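Local structure of tyrosine-protein phosphatase YwqE (Bacillus subtilis, 3QY7) at residues His7-Met12 and Ile37-His42; Ala28-Gly33 and Asp70-Val75; Gly78-Ile83 and Leu106-Phe111; Ile162-Leu167 and His189-Asp194; Ala168-Lys173 and Thr200-Thr205. The protein dephosphorylates phosphotyrosine-containing proteins, among them YwqD, YwqF and Ssb, using a manganese-dependent active site in a TIM-barrel-like fold. All blocks are in the same frame, centred on the assembly; numbering follows the deposited sequence.

How the interactions relate
From the N terminus, interaction 1 (7-12 with 37-42) closes the loop that holds helix 19-31. Interaction 2 (28-33 with 70-75) crosses it, beginning inside that loop and ending beyond it, where strands 36-38 and 74-76 are sheet neighbours. Interaction 3 follows in series and closes the beta-alpha-beta unit from strand 80-82 to strand 104-108. Interactions 4 and 5 come last and again cross: 162-167 and 168-173 run on in sequence, then pair with 189-194 and 200-205 in turn. Interactions 1, 3 and 4 meet at one iron ion. Ala29 and Gln32 of interaction 2 touch residues 203-205 of interaction 5, bringing early and late parts of the barrel together.

Interaction 1: residues His7-Met12 and Ile37-His42; sequences HILPAM and IIATPH. With FE (Fe (III) ion), chain C.
A first torsion that sets His7 CG beside its backbone N, anti to the carbonyl carbon (chi1 -59°), starts the side chain toward Thr40 and His42, and the same choice in Leu9 (chi1 -64°) carries CG onto Ala39. Both segments lie at the metal-binding end of the TIM-barrel-like PHP fold: 7-12 is loop, and 37-42 begins in strand 36-38 and runs on into a loop. His7 NE2 binds an iron(III) ion at 2.1 Å, a site shared with His5, Glu80, Asp194, a water and a phosphate oxygen, while ND1 is hydrogen-bonded to Asp13, a second-shell bond that would limit the ring's rotation. His7 CE1 lies 3.1 Å from Thr40 O, with Thr40 OG1, hydrogen-bonded to Cys6, over one face toward the rim. The His42 ring is nearly parallel, centroids 4.8 Å apart and planes at 25°, yet slid so far that the two barely overlap; His42 itself belongs to the neighbouring magnesium site. Away from the metals the contact turns wholly apolar. Leu9 CG meets Ala39 CB at 3.6 Å, and Ile8 and Ile37 touch through their CD1 methyls. Helix 52-68 covers this patch, Val55 on Leu9 and Leu62 on Ile8. Met12 runs beside Pro41, its sulphur SD resting 3.9 Å from Pro41 CB.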
# COMPACT_ATOMS: atom_id res chain seq x y z
N HIS A 7 8.24 -2.10 2.74
CA HIS A 7 8.83 -3.24 3.40
C HIS A 7 10.20 -2.86 3.93
O HIS A 7 11.23 -3.45 3.59
CB HIS A 7 8.83 -4.44 2.44
CG HIS A 7 7.46 -4.81 2.00
ND1 HIS A 7 6.72 -5.79 2.62
CD2 HIS A 7 6.65 -4.28 1.05
CE1 HIS A 7 5.54 -5.88 2.03
NE2 HIS A 7 5.46 -4.97 1.09
N ILE A 8 10.19 -1.83 4.79
CA ILE A 8 11.40 -1.26 5.37
C ILE A 8 11.86 -1.97 6.66
O ILE A 8 13.03 -1.89 7.01
CB ILE A 8 11.25 0.28 5.60
CG1 ILE A 8 12.62 0.93 5.84
CG2 ILE A 8 10.29 0.56 6.76
CD1 ILE A 8 12.55 2.46 5.77
N LEU A 9 10.95 -2.66 7.35
CA LEU A 9 11.34 -3.39 8.56
C LEU A 9 12.25 -4.56 8.20
O LEU A 9 11.97 -5.31 7.26
CB LEU A 9 10.13 -3.86 9.36
CG LEU A 9 9.26 -2.74 9.93
CD1 LEU A 9 8.06 -3.28 10.68
CD2 LEU A 9 10.06 -1.74 10.81
N PRO A 10 13.35 -4.72 8.95
CA PRO A 10 14.35 -5.74 8.63
C PRO A 10 13.97 -7.12 9.14
O PRO A 10 13.33 -7.25 10.19
CB PRO A 10 15.58 -5.24 9.39
CG PRO A 10 14.99 -4.61 10.63
CD PRO A 10 13.74 -3.91 10.13
N ALA A 11 14.39 -8.14 8.37
CA ALA A 11 14.26 -9.54 8.75
C ALA A 11 12.82 -9.92 9.08
O ALA A 11 12.56 -10.63 10.06
CB ALA A 11 15.19 -9.88 9.92
N MET A 12 11.87 -9.46 8.27
CA MET A 12 10.49 -9.81 8.43
C MET A 12 9.91 -10.50 7.24
O MET A 12 9.05 -11.31 7.32
CB MET A 12 9.64 -8.58 8.70
CG MET A 12 9.95 -7.92 9.93
SD MET A 12 8.51 -7.43 10.84
CE MET A 12 9.17 -7.29 12.38
N ILE A 37 6.50 6.75 7.08
CA ILE A 37 6.25 5.48 6.40
C ILE A 37 5.40 4.62 7.29
O ILE A 37 5.71 4.45 8.47
CB ILE A 37 7.57 4.73 6.07
CG1 ILE A 37 8.32 5.49 4.97
CG2 ILE A 37 7.25 3.27 5.66
CD1 ILE A 37 9.68 4.92 4.59
N ILE A 38 4.32 4.06 6.74
CA ILE A 38 3.65 3.00 7.46
C ILE A 38 4.31 1.69 7.01
O ILE A 38 4.18 1.29 5.85
CB ILE A 38 2.14 2.95 7.19
CG1 ILE A 38 1.51 4.31 7.48
CG2 ILE A 38 1.50 1.85 8.03
CD1 ILE A 38 -0.02 4.38 7.13
N ALA A 39 5.06 1.06 7.91
CA ALA A 39 5.69 -0.22 7.57
C ALA A 39 4.60 -1.25 7.43
O ALA A 39 3.69 -1.32 8.26
CB ALA A 39 6.67 -0.64 8.61
N THR A 40 4.66 -2.03 6.33
CA THR A 40 3.63 -3.03 6.06
C THR A 40 4.26 -4.38 5.74
O THR A 40 4.11 -4.89 4.61
CB THR A 40 2.73 -2.62 4.89
OG1 THR A 40 3.53 -2.37 3.74
CG2 THR A 40 1.95 -1.36 5.24
N PRO A 41 4.98 -4.96 6.73
CA PRO A 41 5.54 -6.30 6.51
C PRO A 41 4.42 -7.29 6.21
O PRO A 41 3.30 -7.12 6.70
CB PRO A 41 6.20 -6.64 7.84
CG PRO A 41 5.48 -5.81 8.86
CD PRO A 41 5.15 -4.53 8.13
N HIS A 42 4.72 -8.32 5.41
CA HIS A 42 3.72 -9.35 5.18
C HIS A 42 3.37 -9.97 6.53
O HIS A 42 4.19 -10.12 7.32
CB HIS A 42 4.20 -10.44 4.17
CG HIS A 42 4.42 -9.93 2.78
ND1 HIS A 42 3.44 -9.87 1.83
CD2 HIS A 42 5.53 -9.46 2.19
CE1 HIS A 42 3.92 -9.34 0.73
NE2 HIS A 42 5.19 -9.08 0.92
FE FE C . 4.15 -5.20 -0.57
O HOH W 1 3.24 -5.67 -2.15

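Interaction 2: residues Ala28-Gly33 and Asp70-Val75; sequences AAVRQG and DIPLHV
Val30 drops its CG2 methyl into the bend made by Ile71, Pro72 and Leu73. The first torsion sets CG1 anti to the backbone N (chi1 164°) and turns CG2 away from the carbonyl carbon, where it meets three residues at once: Ile71 CG2 lies 3.9 Å from Val30 CG2, the carbonyl Pro72 O 3.7 Å from the same methyl, and Leu73 CB 4.1 Å. The other methyl, Val30 CG1, brushes Pro72 CG, the two side chains crossing at about a right angle. The bend is an inverse gamma turn centred on Pro72, closed by the bond from Leu73 N to Ile71 O at 2.9 Å. One residue back along the helix, Ala29 CB touches Leu73 CD1 at 4.0 Å, and both side chains also lie on Ile37 of the neighbouring strand 36-38. The contact thus seats the last turn of helix 19-31, which ends at Gly33 in a Schellman motif, against the chain leading into strand 74-76, on the outer layer of the barrel. No hydrogen bond joins the two segments; this partly buried contact is held mainly by apolar groups, with one methyl against a carbonyl oxygen, which implies a hold through shape and van der Waals contact, with little directional demand.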
# COMPACT_ATOMS: atom_id res chain seq x y z
N ALA A 28 16.76 7.04 1.29
CA ALA A 28 16.16 7.19 -0.04
C ALA A 28 14.77 7.79 0.06
O ALA A 28 14.40 8.67 -0.73
CB ALA A 28 16.12 5.88 -0.76
N ALA A 29 13.99 7.30 1.02
CA ALA A 29 12.65 7.83 1.28
C ALA A 29 12.69 9.32 1.54
O ALA A 29 11.92 10.08 0.97
CB ALA A 29 11.98 7.08 2.46
N VAL A 30 13.64 9.75 2.37
CA VAL A 30 13.75 11.15 2.73
C VAL A 30 14.11 11.98 1.49
O VAL A 30 13.54 13.05 1.28
CB VAL A 30 14.80 11.35 3.85
CG1 VAL A 30 15.21 12.80 3.95
CG2 VAL A 30 14.24 10.86 5.20
N ARG A 31 15.01 11.47 0.66
CA ARG A 31 15.39 12.18 -0.59
C ARG A 31 14.18 12.36 -1.53
O ARG A 31 14.11 13.34 -2.28
CB ARG A 31 16.56 11.51 -1.29
CG ARG A 31 17.88 11.55 -0.50
CD ARG A 31 19.06 11.14 -1.35
NE ARG A 31 18.77 9.98 -2.19
CZ ARG A 31 19.01 8.71 -1.86
NH1 ARG A 31 19.57 8.39 -0.69
NH2 ARG A 31 18.70 7.75 -2.72
N GLN A 32 13.22 11.45 -1.42
CA GLN A 32 11.99 11.49 -2.22
C GLN A 32 10.88 12.37 -1.61
O GLN A 32 9.79 12.50 -2.20
CB GLN A 32 11.46 10.05 -2.43
CG GLN A 32 12.29 9.20 -3.37
CD GLN A 32 11.96 9.44 -4.84
OE1 GLN A 32 11.20 10.34 -5.18
NE2 GLN A 32 12.51 8.60 -5.71
N GLY A 33 11.13 12.97 -0.45
CA GLY A 33 10.14 13.82 0.20
C GLY A 33 9.20 13.11 1.14
O GLY A 33 8.23 13.68 1.61
N ASP A 70 20.38 10.28 12.69
CA ASP A 70 19.95 11.63 12.32
C ASP A 70 19.15 11.68 11.01
O ASP A 70 19.30 12.61 10.21
CB ASP A 70 21.14 12.59 12.24
CG ASP A 70 20.73 14.03 12.45
OD1 ASP A 70 19.82 14.27 13.27
OD2 ASP A 70 21.27 14.93 11.76
N ILE A 71 18.28 10.69 10.83
CA ILE A 71 17.44 10.60 9.62
C ILE A 71 16.00 11.02 9.97
O ILE A 71 15.38 10.41 10.84
CB ILE A 71 17.47 9.18 9.02
CG1 ILE A 71 18.92 8.81 8.65
CG2 ILE A 71 16.50 9.10 7.81
CD1 ILE A 71 19.14 7.33 8.36
N PRO A 72 15.47 12.06 9.29
CA PRO A 72 14.14 12.58 9.65
C PRO A 72 13.02 11.76 9.00
O PRO A 72 12.36 12.21 8.08
CB PRO A 72 14.17 14.01 9.10
CG PRO A 72 15.14 13.95 7.96
CD PRO A 72 16.12 12.87 8.24
N LEU A 73 12.84 10.55 9.50
CA LEU A 73 11.78 9.69 9.05
C LEU A 73 11.11 8.96 10.20
O LEU A 73 11.79 8.46 11.02
CB LEU A 73 12.30 8.67 8.07
CG LEU A 73 11.16 7.87 7.43
CD1 LEU A 73 10.88 8.25 6.12
CD2 LEU A 73 11.23 6.42 7.61
N HIS A 74 9.79 8.91 10.21
CA HIS A 74 9.05 8.22 11.28
C HIS A 74 8.32 7.02 10.70
O HIS A 74 7.59 7.16 9.71
CB HIS A 74 8.07 9.22 11.92
CG HIS A 74 7.26 8.70 13.07
ND1 HIS A 74 7.72 7.78 13.99
CD2 HIS A 74 6.03 9.07 13.50
CE1 HIS A 74 6.79 7.56 14.90
NE2 HIS A 74 5.76 8.34 14.63
N VAL A 75 8.56 5.86 11.29
CA VAL A 75 7.95 4.60 10.88
C VAL A 75 6.81 4.24 11.84
O VAL A 75 6.98 4.20 13.07
CB VAL A 75 9.00 3.46 10.84
CG1 VAL A 75 8.36 2.18 10.31
CG2 VAL A 75 10.17 3.86 9.94

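Interaction 3: residues Gly78-Ile83 and Leu106-Phe111; sequences GQEIRI and LIEFPF. With FE (Fe (III) ion), chain B; FE (Fe (III) ion), chain C.
Strands 80-82 and 104-108 run parallel, the short axes of 80-82 and 106-108 set 38° apart, Ile81 level with Ile107 and Arg82 with Glu108, the strand pair of a beta-alpha-beta unit in the barrel wall. Three backbone bonds join them: Ile81 N to Leu106 O, Glu108 N to Ile81 O and Ile83 N to Glu108 O. On the face carrying Glu80 and Glu108 the sheet becomes a metal site. Glu80 reaches out fully extended, CG anti to the backbone N (chi1 180°), and its carboxylate bridges the two iron(III) ions, OE1 to one and OE2 to the other. Glu108 OE1 joins the second iron at 2.1 Å and stands only 2.9 Å from Glu80 OE2, a closeness of two acceptors that their shared metal makes tolerable; His136 is a further ligand there. Glu108 OE2 takes a nearly straight salt bridge from Arg82 NE, 2.8 Å long with 173° at the hydrogen, approaching from above the carboxylate plane but within the guanidinium plane. Past the strand end, Ile83 CB packs on Ile107 CG2 at 3.8 Å, and Ile83 CD1 meets the edge of the Phe109 ring. Water 3 completes the grip, accepting from Arg82 NH2 and donating to Glu108 OE1, both at 2.7 Å.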
# COMPACT_ATOMS: atom_id res chain seq x y z
N GLY A 78 1.98 -1.39 10.68
CA GLY A 78 0.95 -1.88 9.76
C GLY A 78 1.36 -3.26 9.29
O GLY A 78 2.33 -3.83 9.78
N GLN A 79 0.61 -3.80 8.33
CA GLN A 79 0.90 -5.10 7.72
C GLN A 79 0.36 -5.11 6.31
O GLN A 79 -0.63 -4.44 6.00
CB GLN A 79 0.20 -6.24 8.49
CG GLN A 79 0.95 -6.75 9.69
CD GLN A 79 0.18 -7.84 10.41
OE1 GLN A 79 -1.05 -7.86 10.39
NE2 GLN A 79 0.90 -8.74 11.07
N GLU A 80 1.00 -5.89 5.44
CA GLU A 80 0.39 -6.25 4.17
C GLU A 80 -0.20 -7.65 4.39
O GLU A 80 0.53 -8.59 4.71
CB GLU A 80 1.41 -6.26 3.03
CG GLU A 80 0.74 -6.67 1.67
CD GLU A 80 1.69 -6.68 0.49
OE1 GLU A 80 2.87 -6.40 0.68
OE2 GLU A 80 1.22 -6.96 -0.62
N ILE A 81 -1.51 -7.75 4.26
CA ILE A 81 -2.22 -8.99 4.61
C ILE A 81 -2.73 -9.70 3.36
O ILE A 81 -3.69 -9.27 2.74
CB ILE A 81 -3.40 -8.68 5.57
CG1 ILE A 81 -2.89 -7.89 6.79
CG2 ILE A 81 -4.13 -9.99 5.97
CD1 ILE A 81 -4.00 -7.28 7.64
N ARG A 82 -2.07 -10.79 2.99
CA ARG A 82 -2.59 -11.65 1.94
C ARG A 82 -3.95 -12.15 2.38
O ARG A 82 -4.07 -12.74 3.46
CB ARG A 82 -1.64 -12.82 1.69
CG ARG A 82 -2.17 -13.86 0.70
CD ARG A 82 -2.14 -13.33 -0.74
NE ARG A 82 -0.78 -13.02 -1.18
CZ ARG A 82 0.09 -13.92 -1.64
NH1 ARG A 82 -0.26 -15.20 -1.72
NH2 ARG A 82 1.30 -13.53 -2.01
N ILE A 83 -4.95 -11.94 1.54
CA ILE A 83 -6.34 -12.26 1.87
C ILE A 83 -6.47 -13.71 2.32
O ILE A 83 -5.81 -14.59 1.79
CB ILE A 83 -7.29 -11.93 0.69
CG1 ILE A 83 -8.77 -11.92 1.12
CG2 ILE A 83 -7.01 -12.84 -0.53
CD1 ILE A 83 -9.71 -11.30 0.08
N LEU A 106 -4.71 -3.10 4.74
CA LEU A 106 -4.07 -3.41 3.45
C LEU A 106 -4.18 -4.89 3.15
O LEU A 106 -3.55 -5.72 3.80
CB LEU A 106 -2.60 -2.95 3.48
CG LEU A 106 -1.84 -3.07 2.15
CD1 LEU A 106 -2.44 -2.16 1.08
CD2 LEU A 106 -0.37 -2.75 2.37
N ILE A 107 -5.03 -5.19 2.17
CA ILE A 107 -5.35 -6.56 1.78
C ILE A 107 -4.78 -6.81 0.39
O ILE A 107 -5.07 -6.05 -0.54
CB ILE A 107 -6.88 -6.76 1.76
CG1 ILE A 107 -7.49 -6.46 3.14
CG2 ILE A 107 -7.26 -8.19 1.28
CD1 ILE A 107 -7.03 -7.37 4.25
N GLU A 108 -4.02 -7.88 0.26
CA GLU A 108 -3.37 -8.25 -1.00
C GLU A 108 -4.00 -9.54 -1.51
O GLU A 108 -4.08 -10.51 -0.78
CB GLU A 108 -1.89 -8.49 -0.76
CG GLU A 108 -1.08 -8.77 -2.03
CD GLU A 108 0.18 -9.55 -1.76
OE1 GLU A 108 1.21 -9.28 -2.42
OE2 GLU A 108 0.18 -10.45 -0.89
N PHE A 109 -4.42 -9.51 -2.78
CA PHE A 109 -4.87 -10.71 -3.50
C PHE A 109 -3.67 -11.53 -3.96
O PHE A 109 -2.63 -10.97 -4.29
CB PHE A 109 -5.70 -10.33 -4.73
CG PHE A 109 -6.95 -9.53 -4.44
CD1 PHE A 109 -7.70 -9.75 -3.28
CD2 PHE A 109 -7.40 -8.57 -5.34
CE1 PHE A 109 -8.85 -9.02 -3.02
CE2 PHE A 109 -8.56 -7.83 -5.11
CZ PHE A 109 -9.31 -8.06 -3.93
N PRO A 110 -3.81 -12.86 -4.01
CA PRO A 110 -2.80 -13.64 -4.72
C PRO A 110 -2.63 -13.10 -6.14
O PRO A 110 -3.58 -12.57 -6.72
CB PRO A 110 -3.41 -15.04 -4.76
CG PRO A 110 -4.86 -14.84 -4.55
CD PRO A 110 -4.96 -13.68 -3.61
N PHE A 111 -1.43 -13.23 -6.70
CA PHE A 111 -1.11 -12.52 -7.94
C PHE A 111 -1.98 -12.92 -9.15
O PHE A 111 -2.13 -12.15 -10.09
CB PHE A 111 0.37 -12.66 -8.28
CG PHE A 111 0.68 -13.83 -9.18
CD1 PHE A 111 0.99 -13.63 -10.53
CD2 PHE A 111 0.66 -15.13 -8.68
CE1 PHE A 111 1.28 -14.70 -11.36
CE2 PHE A 111 0.94 -16.22 -9.52
CZ PHE A 111 1.25 -16.00 -10.86
FE FE B . 2.19 -7.41 -2.43
FE FE C . 4.15 -5.20 -0.57
O HOH W 2 -3.01 -3.43 7.16
O HOH W 3 2.96 -11.38 -2.34
O HOH W 4 3.38 -8.08 -4.19
O HOH W 1 3.24 -5.67 -2.15

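Interaction 4: residues Ile162-Leu167 and His189-Asp194; sequences ITSGSL and HFVASD. With FE (Fe (III) ion), chain C.
The carboxylate of Asp194 is the flat group that matters here, and it faces Thr163 through two waters: water 5 lies on the same side of the carboxylate plane as the iron(III) ion, water 6 on the other. Both donate to Asp194 OD2 and to Thr163 OG1, which is also hydrogen-bonded to Glu138. The setting is a parallel strand pair of the TIM-barrel-like fold, 159-163 beside 190-192, with the metal site beyond the strand ends. Asp194 OD1 binds the iron at 2.2 Å, and OD2 accepts a third bond from water 1, 2.6 Å away, itself an iron ligand, so three waters grip that one oxygen. With Thr163 OG1 beside the backbone N (chi1 -43°), CG2 falls anti to that N and lies 3.9 Å from Asp194 CB. Along the strands, Ile162 N bonds to Phe190 O and Ala192 N returns a bond to Ile162 O. Ser164 N reaches Ala192 O at 2.8 Å just where helix 164-168 begins. On the sheet face turned from Thr163, Ile162 and Val191 run alongside each other, with their CG2 methyls 3.8 Å apart. Val191 CG1 also meets Leu167 CD1 at 4.1 Å and sits 3.4 Å from Ser164 OG.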
# COMPACT_ATOMS: atom_id res chain seq x y z
N ILE A 162 -2.04 2.01 -5.79
CA ILE A 162 -1.16 1.74 -6.91
C ILE A 162 0.29 1.89 -6.48
O ILE A 162 0.59 2.62 -5.53
CB ILE A 162 -1.49 2.65 -8.11
CG1 ILE A 162 -0.96 2.04 -9.41
CG2 ILE A 162 -1.02 4.10 -7.90
CD1 ILE A 162 -2.00 2.03 -10.48
N THR A 163 1.18 1.19 -7.17
CA THR A 163 2.61 1.25 -6.85
C THR A 163 3.28 2.38 -7.62
O THR A 163 3.07 2.50 -8.82
CB THR A 163 3.34 -0.07 -7.24
OG1 THR A 163 2.54 -1.21 -6.86
CG2 THR A 163 4.69 -0.16 -6.57
N SER A 164 4.09 3.19 -6.93
CA SER A 164 4.83 4.28 -7.58
C SER A 164 5.63 3.72 -8.74
O SER A 164 5.57 4.28 -9.83
CB SER A 164 5.78 5.00 -6.62
OG SER A 164 5.07 5.67 -5.57
N GLY A 165 6.34 2.62 -8.52
CA GLY A 165 7.17 2.06 -9.58
C GLY A 165 6.41 1.69 -10.84
O GLY A 165 6.94 1.83 -11.95
N SER A 166 5.17 1.21 -10.69
CA SER A 166 4.34 0.86 -11.84
C SER A 166 4.10 2.06 -12.75
O SER A 166 4.27 1.97 -13.97
CB SER A 166 2.99 0.29 -11.39
OG SER A 166 3.18 -0.89 -10.65
N LEU A 167 3.68 3.16 -12.14
CA LEU A 167 3.50 4.44 -12.82
C LEU A 167 4.80 4.97 -13.42
O LEU A 167 4.76 5.58 -14.49
CB LEU A 167 2.90 5.48 -11.87
CG LEU A 167 1.42 5.25 -11.50
CD1 LEU A 167 1.02 6.10 -10.31
CD2 LEU A 167 0.49 5.50 -12.70
N HIS A 189 -6.83 5.19 -5.10
CA HIS A 189 -6.99 6.20 -4.06
C HIS A 189 -5.69 6.62 -3.38
O HIS A 189 -5.67 7.65 -2.73
CB HIS A 189 -8.03 5.73 -3.05
CG HIS A 189 -9.30 5.31 -3.72
ND1 HIS A 189 -9.51 4.02 -4.15
CD2 HIS A 189 -10.37 6.02 -4.13
CE1 HIS A 189 -10.68 3.95 -4.76
NE2 HIS A 189 -11.23 5.15 -4.76
N PHE A 190 -4.64 5.82 -3.56
CA PHE A 190 -3.32 6.07 -2.95
C PHE A 190 -2.22 5.68 -3.94
O PHE A 190 -2.42 4.79 -4.78
CB PHE A 190 -3.09 5.20 -1.70
CG PHE A 190 -4.19 5.25 -0.68
CD1 PHE A 190 -4.22 6.27 0.27
CD2 PHE A 190 -5.15 4.24 -0.63
CE1 PHE A 190 -5.22 6.31 1.24
CE2 PHE A 190 -6.16 4.27 0.35
CZ PHE A 190 -6.19 5.29 1.28
N VAL A 191 -1.06 6.33 -3.83
CA VAL A 191 0.14 5.88 -4.51
C VAL A 191 1.17 5.59 -3.42
O VAL A 191 1.33 6.39 -2.47
CB VAL A 191 0.69 6.95 -5.48
CG1 VAL A 191 1.81 6.37 -6.32
CG2 VAL A 191 -0.43 7.53 -6.36
N ALA A 192 1.83 4.45 -3.50
CA ALA A 192 2.79 4.08 -2.47
C ALA A 192 3.94 3.28 -3.06
O ALA A 192 3.81 2.69 -4.14
CB ALA A 192 2.10 3.29 -1.32
N SER A 193 5.05 3.24 -2.34
CA SER A 193 6.29 2.64 -2.85
C SER A 193 6.27 1.14 -2.99
O SER A 193 6.81 0.61 -3.98
CB SER A 193 7.49 3.03 -1.98
OG SER A 193 7.45 2.35 -0.72
N ASP A 194 5.76 0.44 -1.97
CA ASP A 194 5.96 -0.98 -1.87
C ASP A 194 7.47 -1.27 -1.97
O ASP A 194 7.89 -2.28 -2.54
CB ASP A 194 5.18 -1.68 -2.99
CG ASP A 194 4.92 -3.13 -2.70
OD1 ASP A 194 5.36 -3.66 -1.65
OD2 ASP A 194 4.24 -3.75 -3.56
FE FE C . 4.15 -5.20 -0.57
O HOH W 5 2.17 -1.76 -4.27
O HOH W 6 3.95 -3.80 -6.35
O HOH W 7 7.61 2.01 -6.23
O HOH W 1 3.24 -5.67 -2.15

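Interaction 5: residues Ala168-Lys173 and Thr200-Thr205; sequences AGIFGK and TRNFHT. With PO4 (phosphate ion), chain E.
Ile170 and His204 reach toward each other tip to tip, and the methyl Ile170 CG2 lands over the centre of the imidazole, 3.6 Å from the ring centroid and 10° off its normal, a clean CH-pi contact. With Ile170 CG1 between the backbone N and the carbonyl carbon (chi1 71°), CG2 is left for the ring; CD1, at the end of the CG1 branch, lies 3.8 Å from Thr200 O. Ala168 CB adds a lighter touch on His204 CB. Phe171 and Arg201 cross at about a right angle, with ring and guanidinium planes perpendicular: Arg201 CG meets the ring's edge, 4.0 Å from Phe171 CE1, while Ile170 CG1 covers one face and Arg139 makes a cation-pi contact with the ring. Beyond this, the Arg201 guanidinium holds phosphate oxygen O2 in its plane, NH1 donating at 2.7 Å and NH2 more weakly at 3.2 Å. This phosphate, probably from the crystallisation liquor, marks a possible phosphate pocket beside the metal centre. Helix 164-168 ends in a Schellman motif at Gly169, and a type I turn to Gly172 leads into helix 173-184; segment 168-173 rests on the loop from strand 190-192 to helix 205-216, whose N-cap is His204.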
# COMPACT_ATOMS: atom_id res chain seq x y z
N ALA A 168 5.92 4.72 -12.74
CA ALA A 168 7.23 5.25 -13.15
C ALA A 168 7.88 4.41 -14.25
O ALA A 168 8.87 4.84 -14.86
CB ALA A 168 8.17 5.35 -11.94
N GLY A 169 7.34 3.23 -14.50
CA GLY A 169 7.83 2.34 -15.57
C GLY A 169 8.93 1.36 -15.20
O GLY A 169 9.40 0.61 -16.07
N ILE A 170 9.34 1.33 -13.93
CA ILE A 170 10.47 0.46 -13.51
C ILE A 170 10.14 -1.04 -13.50
O ILE A 170 11.03 -1.89 -13.33
CB ILE A 170 11.13 0.89 -12.17
CG1 ILE A 170 10.20 0.59 -10.99
CG2 ILE A 170 11.59 2.36 -12.23
CD1 ILE A 170 10.82 0.82 -9.62
N PHE A 171 8.87 -1.35 -13.67
CA PHE A 171 8.45 -2.74 -13.78
C PHE A 171 7.94 -3.03 -15.18
O PHE A 171 7.24 -4.03 -15.41
CB PHE A 171 7.42 -3.08 -12.70
CG PHE A 171 7.94 -2.87 -11.30
CD1 PHE A 171 9.14 -3.45 -10.88
CD2 PHE A 171 7.22 -2.09 -10.39
CE1 PHE A 171 9.62 -3.25 -9.58
CE2 PHE A 171 7.69 -1.88 -9.09
CZ PHE A 171 8.90 -2.46 -8.69
N GLY A 172 8.28 -2.14 -16.10
CA GLY A 172 8.00 -2.38 -17.49
C GLY A 172 6.94 -1.50 -18.06
O GLY A 172 6.29 -0.88 -17.35
N LYS A 173 6.83 -1.48 -19.37
CA LYS A 173 6.05 -0.55 -20.12
C LYS A 173 4.61 -0.87 -20.02
O LYS A 173 3.76 -0.04 -20.16
CB LYS A 173 6.43 -0.65 -21.60
CG LYS A 173 6.84 0.61 -22.24
CD LYS A 173 7.09 0.48 -23.79
CE LYS A 173 6.09 -0.35 -24.55
NZ LYS A 173 6.47 -0.47 -25.99
N THR A 200 16.43 -2.13 -6.82
CA THR A 200 15.50 -2.59 -7.83
C THR A 200 14.03 -2.29 -7.51
O THR A 200 13.34 -1.72 -8.27
CB THR A 200 15.63 -4.04 -8.12
OG1 THR A 200 15.73 -4.78 -6.94
CG2 THR A 200 16.87 -4.31 -8.95
N ARG A 201 13.61 -2.67 -6.32
CA ARG A 201 12.27 -2.40 -5.87
C ARG A 201 12.33 -1.23 -4.91
O ARG A 201 12.19 -1.40 -3.79
CB ARG A 201 11.67 -3.64 -5.22
CG ARG A 201 11.20 -4.63 -6.22
CD ARG A 201 10.51 -5.78 -5.54
NE ARG A 201 9.13 -5.45 -5.25
CZ ARG A 201 8.26 -6.33 -4.80
NH1 ARG A 201 7.03 -5.98 -4.57
NH2 ARG A 201 8.63 -7.57 -4.63
N ASN A 202 12.61 -0.08 -5.43
CA ASN A 202 12.80 1.06 -4.59
C ASN A 202 11.65 2.09 -4.67
O ASN A 202 10.60 1.69 -4.95
CB ASN A 202 14.14 1.67 -4.81
CG ASN A 202 14.34 2.05 -6.20
OD1 ASN A 202 13.41 2.12 -6.94
ND2 ASN A 202 15.55 2.34 -6.55
N PHE A 203 11.85 3.33 -4.31
CA PHE A 203 10.70 4.20 -4.16
C PHE A 203 10.07 4.83 -5.45
O PHE A 203 8.93 4.57 -5.73
CB PHE A 203 11.04 5.29 -3.14
CG PHE A 203 11.18 4.79 -1.75
CD1 PHE A 203 12.34 4.19 -1.35
CD2 PHE A 203 10.16 4.87 -0.84
CE1 PHE A 203 12.47 3.69 -0.12
CE2 PHE A 203 10.32 4.39 0.37
CZ PHE A 203 11.47 3.78 0.74
N HIS A 204 10.86 5.59 -6.21
CA HIS A 204 10.37 6.19 -7.45
C HIS A 204 9.14 7.10 -7.26
O HIS A 204 8.29 7.27 -8.14
CB HIS A 204 10.22 5.12 -8.55
CG HIS A 204 11.54 4.82 -9.20
ND1 HIS A 204 11.99 5.52 -10.30
CD2 HIS A 204 12.54 3.99 -8.84
CE1 HIS A 204 13.20 5.09 -10.62
NE2 HIS A 204 13.55 4.15 -9.75
N THR A 205 9.10 7.69 -6.07
CA THR A 205 7.98 8.50 -5.62
C THR A 205 7.75 9.74 -6.49
O THR A 205 6.64 9.97 -6.99
CB THR A 205 8.22 8.94 -4.16
OG1 THR A 205 8.69 7.81 -3.40
CG2 THR A 205 6.96 9.47 -3.54
P PO4 E . 5.28 -8.08 -1.81
O1 PO4 E . 5.46 -6.74 -1.09
O2 PO4 E . 5.76 -7.97 -3.21
O3 PO4 E . 6.11 -9.12 -1.12
O4 PO4 E . 3.83 -8.51 -1.80